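Local atomic coordinates of DHHA1 domain protein (Clostridium perfringens, PDB entry 3KEW), a protein that binds zinc and, as a probable relative of the editing region of alanyl-tRNA synthetase, may hydrolyse mischarged alanine-specific tRNA. Residues 24-28 with 29-33; 76-79 with 80-84; 89-92 with 93-97; 143-146 with 147-151; 215-219 with 220-224. All coordinates share one frame; numbering follows the deposited sequence.

Contacts 1 and 2 lie at one end of the chain and both belong to the six-stranded antiparallel barrel, where Phe30 of contact 1 packs on Pro76 of contact 2. Both are surface contacts: contact 1 is a hairpin, contact 2 a loop leading into strand 82-86. That strand runs on into helix 88-112, whose first turns form contact 3, near the chain's centre and partly buried. Contact 4, a turn of helix 136-152, and contact 5, the hairpin of strands 209-217 and 220-227, are also partly buried. Backbone bonds hold the hairpins, with CH-pi packing in contact 1 and a guanidinium-imidazole stack in contact 5; contact 2 packs methylenes on carbonyls, contact 3 is aromatic, contact 4 salt-bridged.

Contact 1 of 5, residues 24-28 with 29-33; sequences KEIDG and KFHVL
The Ile26 side chain meets the His31 ring at about a right angle, its CD1 methyl standing over the middle of one face, 3.8 Å from the ring centroid. This is a CH-pi contact, and the two residues lie on the same side of the hairpin with Lys24 and Lys29. With CG1 anti to its carbonyl carbon (chi1 -60°), Ile26 sends its longer branch to the imidazole. The ring is also engaged at ND1, which is hydrogen-bonded to Tyr62 OH.

On the face shared by Glu25 and Phe30, the two side chains run alongside each other and point the same way. Glu25 CG sits over the phenyl face, 4.1 Å from its centroid, while OE1 comes within 3.4 Å of Phe30 CE2. Carboxylate and ring are turned 52° apart; the CG methylene meets the aromatic face while OE1 stays beside the ring carbons CE2 and CZ. In the backbone, Lys24 and His31 exchange two hydrogen bonds; Ile26 N to Lys29 O adds one of 2.9 Å, and the return bond from Lys29 N to Ile26 O is weak. Gly28 suits the bend because its backbone angles would jam a CB against the preceding carbonyl.

The pair forms the hairpin of strands 15-26 and 29-34 in the barrel; strand 67-72 continues the sheet beyond 29-34, and Phe30 reaches Val23, Glu75 and Pro76.

Contact 2 of 5, residues 76-79 with 80-84; sequences PKKL and KNLQC
The side chains of Lys78 and Leu82 pass one another, running in opposing senses, across the bend between them. Starting at the backbone, Lys78 CB lies 4.1 Å from Leu82 CD2, and CG comes slightly nearer to the same methyl, at 3.9 Å. CG is equally close to the carbonyl oxygen of Lys80. From there the chain leaves the leucine and follows that carbonyl: CD passes it at 4.1 Å, and CE makes the closest approach, 3.4 Å from Lys80 O. NZ, turned aside by the bend at chi4 (62°), ends 3.7 Å from the same oxygen, too far for a hydrogen bond to be claimed. The start of this path is set at the first torsion: CG stands opposite the backbone nitrogen (chi1 -171°), which aims the chain toward Lys80.

Leu82 answers with both methyls. Its CD2 lies 3.5 Å from Lys78 O, and CD1 rests near Leu79 O, so the branched end fits against the carbonyls of Lys78 and Leu79. Leu82 also touches Ile53 of strand 51-53, and its backbone bonds to Gly18, which makes it the buried anchor where strand 82-86 enters the barrel.

Leucine suits this inward position, whereas lysine brings flexible methylenes to the surface while its ammonium end can stay with solvent. No hydrogen bond or salt bridge joins the two segments: the contact rests on van der Waals packing of methyls and methylenes against carbonyls, with perhaps a mild electrostatic pull of Lys80 O on the Lys78 amine.

Contact 3 of 5, residues 89-92 with 93-97; sequences ERRF and DGMQQ
Phe92 is met by two different side chains of the next helical turn: an amide stacks on its face and a sulfur lies at its edge. All are on helix 88-112, the helix that also supplies His98 and His102 to the zinc site. Gln96, four residues on, places its CG over the ring, 4.2 Å from the centroid, a CH-pi contact. Its amide continues across the rim with planes 29° apart, and NE2 comes within 3.4 Å of Phe92 CE2. That amide nitrogen is hydrogen-bonded to Asp205 O, which ties the stacked group to a neighbouring loop. Trp88 meets the same ring one turn earlier.

At the ring's edge, Met95 SD stands 5.4 Å from the centroid of Phe92, a Met-aromatic contact, with the two side chains at about a right angle. With CG anti to the carbonyl carbon (chi1 -69°) and the chain extended to SD, one sulfur lies near both the ring and Arg91, whose NH1 is 3.9 Å from SD, near the guanidinium plane. Arg91 spends its charge on Asp49, to which its NE forms a salt bridge.

The backbone runs in regular i to i+4 bonds from Asp93 to Gln96. Asp93 is salt-bridged to Arg230; Gln97, whose NE2 also bonds Ala227 O, curls back along the helix, and that NE2 donates a 3.1 Å hydrogen bond to Asp93 O, which also accepts from Gln97 N.

Contact 4 of 5, residues 143-146 with 147-151; sequences EKEA and NRLIF
The carbonyl oxygen of Glu143 is gripped twice by Asn147: by the backbone N at 3.1 Å, in the ordinary helical bond, and by the side-chain ND2 at 3.0 Å. The two donors reach it from opposite faces of its plane, and ND2 sits well above that plane with a bent N-H...O angle of 133°. Asn147 CG lies anti to its own carbonyl carbon (chi1 -81°), which folds the short amide back along the preceding turn. ND2 also donates to Ile209 O, so asparagine suits this place as a link from the helix to strand 209-217. Glu143 runs alongside it, its carboxylate bonded to Ile211 N and salt-bridged to Arg140.

On another flank Glu145 and Arg148 form a salt bridge. Arg148 grips the carboxylate side-on, NE to OE1 and NH2 to OE2, each 2.9 Å. Both oxygens lie close to the guanidinium plane, but the carboxylate is met from above its own plane, the two groups being turned 45° apart. The bend of Glu145 at chi2 and of Arg148 at chi3 brings the chains together, and two bonds restrict how either group can rotate.

Small Ala146 and branched Ile150 face Leu103 of helix 88-112 and Ile209 of strand 209-217, Glu143 and Asn147 tie the helix to the strand's backbone at the border of that face, and Lys144 and Arg148 are exposed, as in an amphipathic helix.

Contact 5 of 5, residues 215-219 with 220-224; sequences EKHKN and ATRIE
Stacking joins His217 to Arg222. The guanidinium lies flat on one face of the imidazole, with centres 3.9 Å apart and planes 15° from parallel. The two side chains run alongside each other in the same direction, and CZ is nearest to His217 CG while NH1 rides toward the ring's rim, 3.7 Å from CD2. Both chains start with CG opposite the backbone nitrogen (chi1 -170° in His217, 178° in Arg222), and Arg222 then bends at chi3, which lays its flat end on the ring. A salt bridge from NH2 to Asp129 OD2 on strand 126-131 gives the guanidinium a second hold.

Backbone hydrogen bonds hold the strands. His217 N to Ala220 O is 2.7 Å and nearly straight; Ala220 N returns to His217 O from above the carbonyl plane. Further from the turn, Glu215 and Arg222 pair by two more bonds, Arg222 N to Glu215 O being 2.8 Å. Together they make a beta hairpin closed by a type II' turn from His217 to Ala220, at the end of the four-stranded antiparallel sheet. Lys218 takes the positive phi position of that turn.

Weaker C-H...O contacts fill the non-hydrogen-bonded pair: Lys216 CA approaches Ala220 O and Thr221 CA approaches Glu215 O, each 3.5 Å. Small Ala220 fits closely against the turn, its CB 3.5 Å from His217 O, and Thr221, on the opposite face, gives its OG1 to a hydrogen bond with Gly132 O.

Contact 1 of 5, residues 24-28 with 29-33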
# COMPACT_ATOMS: atom_id res chain seq x y z
N LYS A 24 -12.92 -23.76 -5.77
CA LYS A 24 -13.26 -23.91 -7.19
C LYS A 24 -12.01 -24.22 -8.01
O LYS A 24 -11.07 -23.43 -8.02
CB LYS A 24 -13.93 -22.65 -7.73
CG LYS A 24 -15.30 -22.37 -7.18
CD LYS A 24 -16.01 -21.34 -8.04
CE LYS A 24 -17.39 -21.03 -7.50
NZ LYS A 24 -18.05 -19.99 -8.34
N GLU A 25 -12.01 -25.36 -8.70
CA GLU A 25 -10.93 -25.69 -9.62
C GLU A 25 -11.16 -25.02 -10.98
O GLU A 25 -12.13 -25.32 -11.68
CB GLU A 25 -10.78 -27.20 -9.79
CG GLU A 25 -9.53 -27.59 -10.57
CD GLU A 25 -9.44 -29.07 -10.88
OE1 GLU A 25 -9.89 -29.89 -10.05
OE2 GLU A 25 -8.91 -29.41 -11.96
N ILE A 26 -10.26 -24.11 -11.33
CA ILE A 26 -10.32 -23.41 -12.61
C ILE A 26 -9.00 -23.66 -13.35
O ILE A 26 -7.96 -23.11 -12.98
CB ILE A 26 -10.64 -21.89 -12.44
CG1 ILE A 26 -12.00 -21.70 -11.74
CG2 ILE A 26 -10.64 -21.18 -13.79
CD1 ILE A 26 -12.21 -20.33 -11.11
N ASP A 27 -9.09 -24.50 -14.38
CA ASP A 27 -7.95 -25.07 -15.14
C ASP A 27 -6.59 -25.15 -14.42
O ASP A 27 -5.74 -24.26 -14.57
CB ASP A 27 -7.83 -24.50 -16.58
CG ASP A 27 -8.26 -23.04 -16.70
OD1 ASP A 27 -9.46 -22.75 -16.54
OD2 ASP A 27 -7.39 -22.19 -16.99
N GLY A 28 -6.41 -26.22 -13.65
CA GLY A 28 -5.12 -26.52 -13.02
C GLY A 28 -4.91 -25.93 -11.64
O GLY A 28 -4.11 -26.45 -10.86
N LYS A 29 -5.63 -24.84 -11.35
CA LYS A 29 -5.45 -24.07 -10.12
C LYS A 29 -6.70 -24.07 -9.25
O LYS A 29 -7.83 -24.19 -9.75
CB LYS A 29 -5.06 -22.62 -10.46
CG LYS A 29 -3.74 -22.48 -11.21
CD LYS A 29 -3.70 -21.17 -11.98
CE LYS A 29 -2.63 -21.19 -13.06
NZ LYS A 29 -2.81 -20.07 -14.04
N PHE A 30 -6.50 -23.91 -7.94
CA PHE A 30 -7.58 -24.01 -6.96
C PHE A 30 -7.86 -22.68 -6.27
O PHE A 30 -7.10 -22.24 -5.40
CB PHE A 30 -7.30 -25.14 -5.96
CG PHE A 30 -7.26 -26.51 -6.60
CD1 PHE A 30 -6.08 -27.01 -7.16
CD2 PHE A 30 -8.41 -27.29 -6.67
CE1 PHE A 30 -6.05 -28.26 -7.76
CE2 PHE A 30 -8.39 -28.55 -7.27
CZ PHE A 30 -7.21 -29.03 -7.82
N HIS A 31 -8.95 -22.05 -6.68
CA HIS A 31 -9.36 -20.74 -6.17
C HIS A 31 -10.12 -20.91 -4.86
O HIS A 31 -11.24 -21.42 -4.86
CB HIS A 31 -10.24 -20.02 -7.20
CG HIS A 31 -9.52 -19.61 -8.45
ND1 HIS A 31 -9.76 -18.40 -9.08
CD2 HIS A 31 -8.59 -20.24 -9.20
CE1 HIS A 31 -9.00 -18.31 -10.15
NE2 HIS A 31 -8.27 -19.41 -10.25
N VAL A 32 -9.51 -20.50 -3.75
CA VAL A 32 -10.14 -20.67 -2.43
C VAL A 32 -10.57 -19.37 -1.73
O VAL A 32 -9.93 -18.32 -1.87
CB VAL A 32 -9.30 -21.56 -1.45
CG1 VAL A 32 -8.96 -22.91 -2.08
CG2 VAL A 32 -8.02 -20.85 -0.97
N LEU A 33 -11.67 -19.46 -0.99
CA LEU A 33 -12.12 -18.39 -0.12
C LEU A 33 -11.74 -18.81 1.30
O LEU A 33 -11.67 -20.01 1.59
CB LEU A 33 -13.63 -18.21 -0.23
CG LEU A 33 -14.18 -16.80 -0.49
CD1 LEU A 33 -15.63 -16.87 -0.93
CD2 LEU A 33 -14.03 -15.90 0.73

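Contact 2 of 5, residues 76-79 with 80-84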
# COMPACT_ATOMS: atom_id res chain seq x y z
N PRO A 76 -6.20 -28.44 -1.99
CA PRO A 76 -6.33 -28.51 -0.53
C PRO A 76 -6.85 -29.88 -0.09
O PRO A 76 -7.71 -30.46 -0.75
CB PRO A 76 -7.36 -27.43 -0.22
CG PRO A 76 -8.06 -27.16 -1.49
CD PRO A 76 -7.07 -27.40 -2.57
N LYS A 77 -6.29 -30.39 1.01
CA LYS A 77 -6.79 -31.62 1.63
C LYS A 77 -7.51 -31.23 2.92
O LYS A 77 -8.74 -31.21 2.96
CB LYS A 77 -5.65 -32.61 1.87
CG LYS A 77 -5.38 -33.57 0.70
CD LYS A 77 -4.63 -32.92 -0.46
CE LYS A 77 -5.03 -33.51 -1.81
NZ LYS A 77 -4.39 -34.83 -2.10
N LYS A 78 -6.72 -30.91 3.94
CA LYS A 78 -7.23 -30.33 5.19
C LYS A 78 -7.78 -28.93 4.91
O LYS A 78 -7.23 -28.19 4.09
CB LYS A 78 -6.10 -30.28 6.22
CG LYS A 78 -6.53 -29.90 7.63
CD LYS A 78 -5.38 -30.08 8.61
CE LYS A 78 -5.71 -29.53 10.00
NZ LYS A 78 -6.86 -30.24 10.63
N LEU A 79 -8.88 -28.57 5.57
CA LEU A 79 -9.47 -27.25 5.35
C LEU A 79 -9.82 -26.42 6.59
O LEU A 79 -10.27 -25.28 6.45
CB LEU A 79 -10.63 -27.32 4.34
CG LEU A 79 -11.28 -28.65 3.99
CD1 LEU A 79 -12.70 -28.70 4.52
CD2 LEU A 79 -11.24 -28.86 2.48
N LYS A 80 -9.60 -26.96 7.78
CA LYS A 80 -9.83 -26.20 9.01
C LYS A 80 -8.52 -25.94 9.75
O LYS A 80 -7.60 -26.76 9.66
CB LYS A 80 -10.83 -26.92 9.93
CG LYS A 80 -12.27 -26.81 9.46
CD LYS A 80 -13.24 -27.57 10.34
CE LYS A 80 -14.66 -27.34 9.87
NZ LYS A 80 -15.66 -28.07 10.69
N ASN A 81 -8.46 -24.81 10.46
CA ASN A 81 -7.34 -24.46 11.33
C ASN A 81 -5.99 -24.51 10.60
O ASN A 81 -5.02 -25.12 11.06
CB ASN A 81 -7.35 -25.35 12.59
CG ASN A 81 -6.46 -24.83 13.70
OD1 ASN A 81 -6.47 -23.64 14.02
ND2 ASN A 81 -5.67 -25.73 14.28
N LEU A 82 -5.94 -23.88 9.43
CA LEU A 82 -4.76 -23.97 8.57
C LEU A 82 -3.75 -22.88 8.91
O LEU A 82 -4.13 -21.74 9.18
CB LEU A 82 -5.16 -23.85 7.10
CG LEU A 82 -6.26 -24.78 6.60
CD1 LEU A 82 -6.69 -24.32 5.23
CD2 LEU A 82 -5.79 -26.24 6.56
N GLN A 83 -2.48 -23.26 8.92
CA GLN A 83 -1.38 -22.29 9.03
C GLN A 83 -1.22 -21.52 7.72
O GLN A 83 -0.87 -22.10 6.69
CB GLN A 83 -0.07 -22.99 9.39
CG GLN A 83 0.41 -22.72 10.81
CD GLN A 83 0.74 -21.26 11.05
OE1 GLN A 83 -0.04 -20.52 11.65
NE2 GLN A 83 1.92 -20.83 10.59
N CYS A 84 -1.49 -20.22 7.78
CA CYS A 84 -1.35 -19.36 6.61
C CYS A 84 -0.31 -18.28 6.86
O CYS A 84 -0.39 -17.56 7.86
CB CYS A 84 -2.68 -18.70 6.27
SG CYS A 84 -4.08 -19.83 6.13

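Contact 3 of 5, residues 89-92 with 93-97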
# COMPACT_ATOMS: atom_id res chain seq x y z
N GLU A 89 8.40 -10.26 2.83
CA GLU A 89 9.33 -9.40 2.10
C GLU A 89 8.62 -8.64 0.98
O GLU A 89 8.79 -7.43 0.85
CB GLU A 89 10.52 -10.22 1.57
CG GLU A 89 11.78 -10.14 2.44
CD GLU A 89 11.55 -10.50 3.91
OE1 GLU A 89 11.38 -11.70 4.22
OE2 GLU A 89 11.55 -9.58 4.76
N ARG A 90 7.79 -9.35 0.22
CA ARG A 90 6.98 -8.75 -0.83
C ARG A 90 5.99 -7.74 -0.26
O ARG A 90 5.82 -6.65 -0.81
CB ARG A 90 6.21 -9.85 -1.56
CG ARG A 90 5.35 -9.36 -2.71
CD ARG A 90 4.46 -10.48 -3.22
NE ARG A 90 3.40 -9.97 -4.09
CZ ARG A 90 3.49 -9.87 -5.42
NH1 ARG A 90 4.59 -10.26 -6.05
NH2 ARG A 90 2.47 -9.39 -6.11
N ARG A 91 5.33 -8.12 0.83
CA ARG A 91 4.33 -7.30 1.51
C ARG A 91 4.94 -5.98 1.89
O ARG A 91 4.43 -4.92 1.53
CB ARG A 91 3.93 -7.97 2.82
CG ARG A 91 2.50 -8.11 3.11
CD ARG A 91 1.63 -6.88 2.98
NE ARG A 91 0.30 -7.35 3.31
CZ ARG A 91 -0.31 -7.14 4.47
NH1 ARG A 91 0.25 -6.37 5.39
NH2 ARG A 91 -1.50 -7.65 4.69
N PHE A 92 6.01 -6.07 2.68
CA PHE A 92 6.65 -4.92 3.31
C PHE A 92 7.27 -3.99 2.26
O PHE A 92 7.21 -2.77 2.40
CB PHE A 92 7.68 -5.38 4.35
CG PHE A 92 8.08 -4.30 5.32
CD1 PHE A 92 7.11 -3.63 6.07
CD2 PHE A 92 9.42 -3.96 5.49
CE1 PHE A 92 7.47 -2.62 6.97
CE2 PHE A 92 9.79 -2.95 6.39
CZ PHE A 92 8.80 -2.28 7.13
N ASP A 93 7.86 -4.58 1.22
CA ASP A 93 8.40 -3.81 0.09
C ASP A 93 7.34 -2.87 -0.48
O ASP A 93 7.58 -1.67 -0.60
CB ASP A 93 8.94 -4.73 -1.00
CG ASP A 93 9.37 -3.97 -2.25
OD1 ASP A 93 10.19 -3.04 -2.12
OD2 ASP A 93 8.88 -4.29 -3.35
N GLY A 94 6.17 -3.42 -0.80
CA GLY A 94 5.04 -2.65 -1.31
C GLY A 94 4.51 -1.63 -0.31
O GLY A 94 4.13 -0.53 -0.71
N MET A 95 4.49 -1.99 0.97
CA MET A 95 4.11 -1.05 2.04
C MET A 95 5.03 0.18 2.05
O MET A 95 4.54 1.32 2.11
CB MET A 95 4.11 -1.74 3.42
CG MET A 95 3.01 -2.81 3.66
SD MET A 95 3.16 -3.82 5.15
CE MET A 95 2.66 -2.59 6.36
N GLN A 96 6.34 -0.05 1.97
CA GLN A 96 7.36 1.02 1.97
C GLN A 96 7.29 1.93 0.74
O GLN A 96 7.35 3.16 0.87
CB GLN A 96 8.78 0.44 2.12
CG GLN A 96 9.07 -0.15 3.49
CD GLN A 96 10.44 -0.77 3.59
OE1 GLN A 96 10.82 -1.60 2.76
NE2 GLN A 96 11.18 -0.40 4.62
N GLN A 97 7.15 1.34 -0.46
CA GLN A 97 7.06 2.15 -1.70
C GLN A 97 5.84 3.04 -1.75
O GLN A 97 5.90 4.15 -2.27
CB GLN A 97 7.09 1.28 -2.96
CG GLN A 97 8.22 0.28 -3.05
CD GLN A 97 9.54 0.76 -2.47
OE1 GLN A 97 10.09 1.79 -2.89
NE2 GLN A 97 10.08 0.00 -1.51

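Contact 4 of 5, residues 143-146 with 147-151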
# COMPACT_ATOMS: atom_id res chain seq x y z
N GLU A 143 13.69 15.41 -0.99
CA GLU A 143 14.38 14.18 -0.59
C GLU A 143 14.97 14.26 0.83
O GLU A 143 14.82 13.35 1.64
CB GLU A 143 15.47 13.84 -1.60
CG GLU A 143 16.16 12.48 -1.36
CD GLU A 143 17.37 12.25 -2.26
OE1 GLU A 143 17.55 11.13 -2.77
OE2 GLU A 143 18.17 13.20 -2.45
N LYS A 144 15.64 15.38 1.12
CA LYS A 144 16.24 15.63 2.42
C LYS A 144 15.18 15.70 3.52
O LYS A 144 15.32 15.06 4.58
CB LYS A 144 17.03 16.94 2.39
CG LYS A 144 18.11 17.08 3.45
CD LYS A 144 18.89 18.38 3.26
CE LYS A 144 20.04 18.49 4.25
NZ LYS A 144 20.74 19.81 4.12
N GLU A 145 14.12 16.45 3.25
CA GLU A 145 13.02 16.62 4.20
C GLU A 145 12.26 15.31 4.45
O GLU A 145 11.88 15.01 5.59
CB GLU A 145 12.08 17.73 3.73
CG GLU A 145 10.84 17.96 4.59
CD GLU A 145 11.10 18.80 5.84
OE1 GLU A 145 12.26 19.15 6.12
OE2 GLU A 145 10.12 19.11 6.54
N ALA A 146 12.08 14.52 3.40
CA ALA A 146 11.43 13.21 3.53
C ALA A 146 12.22 12.32 4.50
O ALA A 146 11.66 11.77 5.44
CB ALA A 146 11.29 12.54 2.17
N ASN A 147 13.53 12.24 4.27
CA ASN A 147 14.44 11.49 5.14
C ASN A 147 14.51 12.05 6.55
O ASN A 147 14.65 11.30 7.50
CB ASN A 147 15.82 11.42 4.51
CG ASN A 147 15.91 10.35 3.46
OD1 ASN A 147 15.77 9.17 3.75
ND2 ASN A 147 16.13 10.76 2.21
N ARG A 148 14.40 13.37 6.67
CA ARG A 148 14.31 14.01 7.98
C ARG A 148 13.07 13.58 8.75
O ARG A 148 13.14 13.33 9.96
CB ARG A 148 14.36 15.54 7.85
CG ARG A 148 14.46 16.24 9.21
CD ARG A 148 14.32 17.73 9.10
NE ARG A 148 12.95 18.15 8.80
CZ ARG A 148 12.00 18.34 9.71
NH1 ARG A 148 12.24 18.13 11.00
NH2 ARG A 148 10.79 18.73 9.33
N LEU A 149 11.92 13.50 8.07
CA LEU A 149 10.69 13.07 8.72
C LEU A 149 10.64 11.56 8.99
O LEU A 149 9.94 11.12 9.91
CB LEU A 149 9.44 13.54 7.96
CG LEU A 149 9.17 15.05 7.91
CD1 LEU A 149 7.94 15.37 7.06
CD2 LEU A 149 9.04 15.65 9.32
N ILE A 150 11.39 10.76 8.21
CA ILE A 150 11.60 9.35 8.53
C ILE A 150 12.25 9.24 9.92
O ILE A 150 11.76 8.52 10.80
CB ILE A 150 12.49 8.62 7.48
CG1 ILE A 150 11.72 8.42 6.16
CG2 ILE A 150 12.97 7.26 8.02
CD1 ILE A 150 12.53 7.76 5.03
N PHE A 151 13.32 10.00 10.11
CA PHE A 151 14.00 9.92 11.38
C PHE A 151 13.26 10.65 12.51
O PHE A 151 13.43 10.28 13.67
CB PHE A 151 15.50 10.20 11.24
CG PHE A 151 16.21 9.17 10.39
CD1 PHE A 151 16.73 9.51 9.15
CD2 PHE A 151 16.30 7.85 10.82
CE1 PHE A 151 17.36 8.55 8.35
CE2 PHE A 151 16.92 6.88 10.04
CZ PHE A 151 17.46 7.24 8.80

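Contact 5 of 5, residues 215-219 with 220-224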
# COMPACT_ATOMS: atom_id res chain seq x y z
N GLU A 215 12.51 13.19 -14.90
CA GLU A 215 12.38 13.80 -16.22
C GLU A 215 11.01 14.45 -16.40
O GLU A 215 10.10 14.22 -15.59
CB GLU A 215 12.66 12.79 -17.35
CG GLU A 215 11.76 11.58 -17.38
CD GLU A 215 12.26 10.50 -18.32
OE1 GLU A 215 11.43 9.89 -19.02
OE2 GLU A 215 13.49 10.25 -18.37
N LYS A 216 10.89 15.28 -17.43
CA LYS A 216 9.63 15.94 -17.73
C LYS A 216 8.65 14.94 -18.36
O LYS A 216 9.03 14.13 -19.20
CB LYS A 216 9.85 17.16 -18.63
CG LYS A 216 8.58 17.94 -19.01
CD LYS A 216 8.77 19.45 -18.92
CE LYS A 216 8.43 19.98 -17.53
NZ LYS A 216 8.36 21.47 -17.51
N HIS A 217 7.40 14.98 -17.90
CA HIS A 217 6.34 14.21 -18.55
C HIS A 217 5.14 15.14 -18.72
O HIS A 217 4.45 15.46 -17.75
CB HIS A 217 5.96 12.96 -17.76
CG HIS A 217 5.05 12.04 -18.51
ND1 HIS A 217 3.68 12.18 -18.51
CD2 HIS A 217 5.32 11.00 -19.34
CE1 HIS A 217 3.14 11.25 -19.28
NE2 HIS A 217 4.12 10.53 -19.80
N LYS A 218 4.93 15.57 -19.97
CA LYS A 218 3.93 16.59 -20.30
C LYS A 218 4.03 17.81 -19.38
O LYS A 218 5.03 18.51 -19.40
CB LYS A 218 2.51 15.99 -20.37
CG LYS A 218 2.42 14.79 -21.32
CD LYS A 218 1.02 14.20 -21.45
CE LYS A 218 1.03 13.09 -22.50
NZ LYS A 218 -0.34 12.63 -22.86
N ASN A 219 3.03 18.05 -18.54
CA ASN A 219 3.05 19.22 -17.64
C ASN A 219 3.63 18.93 -16.26
O ASN A 219 3.52 19.75 -15.33
CB ASN A 219 1.65 19.82 -17.50
CG ASN A 219 1.09 20.31 -18.82
OD1 ASN A 219 1.83 20.72 -19.71
ND2 ASN A 219 -0.23 20.28 -18.95
N ALA A 220 4.27 17.77 -16.12
CA ALA A 220 4.72 17.28 -14.83
C ALA A 220 6.20 16.88 -14.81
O ALA A 220 6.82 16.70 -15.87
CB ALA A 220 3.83 16.09 -14.39
N THR A 221 6.76 16.75 -13.61
CA THR A 221 8.07 16.12 -13.43
C THR A 221 7.85 14.71 -12.88
O THR A 221 7.35 14.55 -11.76
CB THR A 221 8.99 16.92 -12.48
OG1 THR A 221 9.08 18.28 -12.93
CG2 THR A 221 10.39 16.32 -12.45
N ARG A 222 8.18 13.70 -13.68
CA ARG A 222 8.12 12.31 -13.26
C ARG A 222 9.39 11.93 -12.50
O ARG A 222 10.47 11.88 -13.08
CB ARG A 222 7.92 11.40 -14.48
CG ARG A 222 7.90 9.91 -14.16
CD ARG A 222 7.06 9.17 -15.17
NE ARG A 222 5.66 9.56 -15.08
CZ ARG A 222 4.70 9.13 -15.90
NH1 ARG A 222 4.99 8.29 -16.88
NH2 ARG A 222 3.45 9.54 -15.73
N ILE A 223 9.23 11.64 -11.21
CA ILE A 223 10.34 11.38 -10.30
C ILE A 223 10.43 9.89 -9.94
O ILE A 223 9.49 9.33 -9.41
CB ILE A 223 10.15 12.21 -9.00
CG1 ILE A 223 10.14 13.71 -9.34
CG2 ILE A 223 11.22 11.89 -7.97
CD1 ILE A 223 9.94 14.60 -8.15
N GLU A 224 11.56 9.24 -10.27
CA GLU A 224 11.82 7.85 -9.85
C GLU A 224 12.41 7.78 -8.44
O GLU A 224 13.38 8.47 -8.13
CB GLU A 224 12.79 7.15 -10.81
CG GLU A 224 12.15 6.54 -12.02
CD GLU A 224 13.15 5.93 -12.99
OE1 GLU A 224 13.04 6.23 -14.20
OE2 GLU A 224 14.04 5.16 -12.56